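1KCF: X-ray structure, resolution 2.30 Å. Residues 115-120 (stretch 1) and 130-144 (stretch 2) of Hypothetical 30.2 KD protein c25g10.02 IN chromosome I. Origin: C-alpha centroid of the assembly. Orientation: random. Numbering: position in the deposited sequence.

Stretch 1 115-120: LMERQR
Stretch 2 130-144: EWTLRVNMLESMLYA

The end of a strand, Leu-115 to Arg-118, lies against part of a longer helix, Glu-130 to Ala-144, and the two run nearly antiparallel: their axes make 165° and approach to 9.9 Å. The strand is extended (phi/psi from -119/132 at Met-116 to -78/143 at Arg-118), whereas the helix stays near -63/-45, held by i to i+4 bonds such as Glu-139 N to Val-135 O, 3.0 Å. Register is set by two CA pairs: Met-116 CA lies 8.0 Å from Glu-139 CA, and Arg-118 CA lies 7.0 Å from Val-135 CA. Strand alternation sends Met-116 and Arg-118 toward the helix and Leu-115 and Glu-117 away.

The apolar contact centres on Met-116 (chi t, t, m), a long, flexible side chain that fits between unlike neighbours. Its CE lies 3.7 Å from Leu-142 CD1 (m, t), and its SD is 4.0 Å from Tyr-143 CE2, oblique to that ring.

Charge and polarity gather at Arg-118 (m, t, t, chi4 66°), whose extended side chain carries its guanidinium to the helix. Asn-136 (chi1 m, chi2 -14°) turns its amide back so that OD1, near the guanidinium plane, accepts from Arg-118 NE at 3.1 Å and from NH2 at 3.0 Å. Glu-139 (t, t, chi3 -75°) supplies the opposite charge: OE1 sits over one guanidinium face, 2.8 Å from Arg-118 NH1 in a salt bridge, while OE2 accepts a weak bond from Arg-118 NH2 at 2.8 Å. A water also lies 2.8 Å from Glu-139 OE1. The methyl Val-135 CG2 packs 4.1 Å from Arg-118 NE.

Trp-131 (chi1 t, chi2 77°) points toward the strand end and the loop after it, and its indole meets them with its six-membered ring. Gln-119 O meets the ring edge, 3.1 Å from Trp-131 CZ2, and Arg-118 CB approaches Trp-131 CH2 at 4.4 Å.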

# COMPACT_ATOMS: atom_id res chain seq x y z
N LEU A 115 -15.15 6.26 -2.07
CA LEU A 115 -15.04 5.46 -3.29
C LEU A 115 -13.66 5.68 -3.88
O LEU A 115 -13.24 6.81 -4.13
CB LEU A 115 -16.10 5.91 -4.29
CG LEU A 115 -17.54 5.99 -3.75
CD1 LEU A 115 -18.44 6.45 -4.87
CD2 LEU A 115 -17.98 4.65 -3.20
N MET A 116 -12.95 4.58 -4.10
CA MET A 116 -11.60 4.67 -4.64
C MET A 116 -11.45 3.98 -5.98
O MET A 116 -11.89 2.85 -6.18
CB MET A 116 -10.62 4.07 -3.63
CG MET A 116 -9.21 4.62 -3.71
SD MET A 116 -8.16 3.91 -2.41
CE MET A 116 -8.64 4.93 -1.01
N GLU A 117 -10.83 4.69 -6.91
CA GLU A 117 -10.60 4.18 -8.25
C GLU A 117 -9.29 4.80 -8.70
O GLU A 117 -8.96 5.90 -8.28
CB GLU A 117 -11.76 4.61 -9.15
CG GLU A 117 -11.75 4.03 -10.53
CD GLU A 117 -13.10 4.20 -11.22
OE1 GLU A 117 -13.12 4.62 -12.39
OE2 GLU A 117 -14.14 3.90 -10.58
N ARG A 118 -8.53 4.08 -9.51
CA ARG A 118 -7.27 4.63 -10.00
C ARG A 118 -7.58 5.62 -11.11
O ARG A 118 -8.50 5.42 -11.89
CB ARG A 118 -6.37 3.53 -10.57
CG ARG A 118 -5.72 2.63 -9.55
CD ARG A 118 -4.89 1.55 -10.25
NE ARG A 118 -4.17 0.70 -9.30
CZ ARG A 118 -4.75 -0.13 -8.44
NH1 ARG A 118 -6.08 -0.23 -8.40
NH2 ARG A 118 -4.01 -0.85 -7.61
N GLN A 119 -6.81 6.70 -11.17
CA GLN A 119 -7.02 7.69 -12.21
C GLN A 119 -6.68 7.01 -13.54
O GLN A 119 -5.99 5.99 -13.56
CB GLN A 119 -6.10 8.90 -12.00
CG GLN A 119 -6.21 9.94 -13.09
CD GLN A 119 -7.55 10.65 -13.11
OE1 GLN A 119 -7.85 11.46 -12.23
NE2 GLN A 119 -8.37 10.34 -14.11
N ARG A 120 -7.18 7.55 -14.64
CA ARG A 120 -6.89 6.99 -15.95
C ARG A 120 -5.43 7.31 -16.27
O ARG A 120 -4.99 8.44 -16.10
CB ARG A 120 -7.80 7.59 -17.00
N GLU A 130 6.58 3.42 -13.34
CA GLU A 130 6.52 4.43 -12.28
C GLU A 130 5.09 4.69 -11.83
O GLU A 130 4.81 4.70 -10.63
CB GLU A 130 7.16 5.73 -12.76
CG GLU A 130 8.59 5.58 -13.25
CD GLU A 130 9.19 6.89 -13.72
OE1 GLU A 130 8.49 7.65 -14.42
OE2 GLU A 130 10.37 7.15 -13.39
N TRP A 131 4.19 4.90 -12.78
CA TRP A 131 2.80 5.18 -12.47
C TRP A 131 2.16 4.02 -11.71
O TRP A 131 1.48 4.22 -10.71
CB TRP A 131 2.01 5.42 -13.75
CG TRP A 131 0.61 5.85 -13.50
CD1 TRP A 131 0.19 7.10 -13.13
CD2 TRP A 131 -0.57 5.04 -13.58
NE1 TRP A 131 -1.18 7.11 -12.98
CE2 TRP A 131 -1.67 5.86 -13.25
CE3 TRP A 131 -0.80 3.70 -13.91
CZ2 TRP A 131 -2.98 5.38 -13.24
CZ3 TRP A 131 -2.11 3.22 -13.89
CH2 TRP A 131 -3.18 4.06 -13.56
N THR A 132 2.39 2.81 -12.22
CA THR A 132 1.86 1.60 -11.61
C THR A 132 2.30 1.47 -10.15
O THR A 132 1.48 1.15 -9.29
CB THR A 132 2.33 0.35 -12.38
OG1 THR A 132 1.70 0.33 -13.67
CG2 THR A 132 1.97 -0.93 -11.63
N LEU A 133 3.57 1.72 -9.89
CA LEU A 133 4.11 1.63 -8.53
C LEU A 133 3.58 2.73 -7.62
O LEU A 133 3.20 2.47 -6.48
CB LEU A 133 5.64 1.67 -8.57
CG LEU A 133 6.32 0.39 -9.07
CD1 LEU A 133 7.80 0.64 -9.32
CD2 LEU A 133 6.13 -0.73 -8.05
N ARG A 134 3.55 3.96 -8.12
CA ARG A 134 3.07 5.09 -7.34
C ARG A 134 1.61 4.94 -6.91
O ARG A 134 1.30 5.07 -5.74
CB ARG A 134 3.19 6.39 -8.14
CG ARG A 134 4.59 6.73 -8.60
CD ARG A 134 4.56 7.97 -9.49
NE ARG A 134 5.84 8.23 -10.13
CZ ARG A 134 6.09 9.29 -10.90
NH1 ARG A 134 5.13 10.18 -11.13
NH2 ARG A 134 7.29 9.45 -11.44
N VAL A 135 0.72 4.66 -7.87
CA VAL A 135 -0.69 4.52 -7.55
C VAL A 135 -1.03 3.27 -6.76
O VAL A 135 -1.96 3.28 -5.95
CB VAL A 135 -1.57 4.55 -8.83
CG1 VAL A 135 -1.42 5.89 -9.52
CG2 VAL A 135 -1.17 3.42 -9.78
N ASN A 136 -0.29 2.18 -6.99
CA ASN A 136 -0.56 0.95 -6.25
C ASN A 136 -0.17 1.16 -4.79
O ASN A 136 -0.85 0.69 -3.88
CB ASN A 136 0.25 -0.22 -6.83
CG ASN A 136 -0.21 -0.62 -8.22
OD1 ASN A 136 -1.28 -0.21 -8.67
ND2 ASN A 136 0.60 -1.43 -8.90
N MET A 137 0.92 1.88 -4.59
CA MET A 137 1.43 2.16 -3.26
C MET A 137 0.48 3.07 -2.48
O MET A 137 0.18 2.82 -1.32
CB MET A 137 2.81 2.82 -3.35
CG MET A 137 3.67 2.61 -2.13
SD MET A 137 5.28 3.37 -2.28
CE MET A 137 5.94 2.47 -3.69
N LEU A 138 0.01 4.13 -3.14
CA LEU A 138 -0.91 5.08 -2.54
C LEU A 138 -2.18 4.37 -2.11
O LEU A 138 -2.61 4.48 -0.96
CB LEU A 138 -1.26 6.18 -3.55
CG LEU A 138 -1.25 7.62 -3.05
CD1 LEU A 138 -1.96 8.50 -4.07
CD2 LEU A 138 -1.95 7.72 -1.71
N GLU A 139 -2.77 3.63 -3.04
CA GLU A 139 -3.99 2.88 -2.76
C GLU A 139 -3.79 1.94 -1.58
O GLU A 139 -4.59 1.92 -0.65
CB GLU A 139 -4.39 2.08 -4.01
CG GLU A 139 -5.49 1.07 -3.78
CD GLU A 139 -5.87 0.32 -5.04
OE1 GLU A 139 -6.55 0.92 -5.90
OE2 GLU A 139 -5.48 -0.86 -5.19
N SER A 140 -2.71 1.15 -1.64
CA SER A 140 -2.40 0.18 -0.60
C SER A 140 -2.27 0.80 0.79
O SER A 140 -2.81 0.27 1.76
CB SER A 140 -1.11 -0.56 -0.93
OG SER A 140 -1.28 -1.38 -2.06
N MET A 141 -1.54 1.91 0.87
CA MET A 141 -1.34 2.58 2.15
C MET A 141 -2.63 3.17 2.71
O MET A 141 -2.91 3.04 3.90
CB MET A 141 -0.26 3.66 2.01
CG MET A 141 1.10 3.08 1.61
SD MET A 141 2.45 4.28 1.64
CE MET A 141 3.87 3.19 1.72
N LEU A 142 -3.42 3.80 1.84
CA LEU A 142 -4.69 4.39 2.26
C LEU A 142 -5.61 3.32 2.83
O LEU A 142 -6.30 3.55 3.82
CB LEU A 142 -5.37 5.09 1.08
CG LEU A 142 -4.73 6.39 0.60
CD1 LEU A 142 -5.52 6.94 -0.57
CD2 LEU A 142 -4.68 7.41 1.74
N TYR A 143 -5.60 2.14 2.22
CA TYR A 143 -6.42 1.02 2.67
C TYR A 143 -5.95 0.53 4.04
O TYR A 143 -6.77 0.25 4.93
CB TYR A 143 -6.34 -0.12 1.66
CG TYR A 143 -7.61 -0.30 0.86
CD1 TYR A 143 -8.66 -1.07 1.36
CD2 TYR A 143 -7.78 0.34 -0.36
CE1 TYR A 143 -9.86 -1.19 0.65
CE2 TYR A 143 -8.96 0.23 -1.08
CZ TYR A 143 -10.00 -0.53 -0.56
OH TYR A 143 -11.18 -0.63 -1.26
N ALA A 144 -4.64 0.41 4.20
CA ALA A 144 -4.08 -0.04 5.47
C ALA A 144 -4.47 0.94 6.56
O ALA A 144 -4.95 0.54 7.63
CB ALA A 144 -2.57 -0.15 5.37
O HOH W 1 -9.17 1.13 -5.09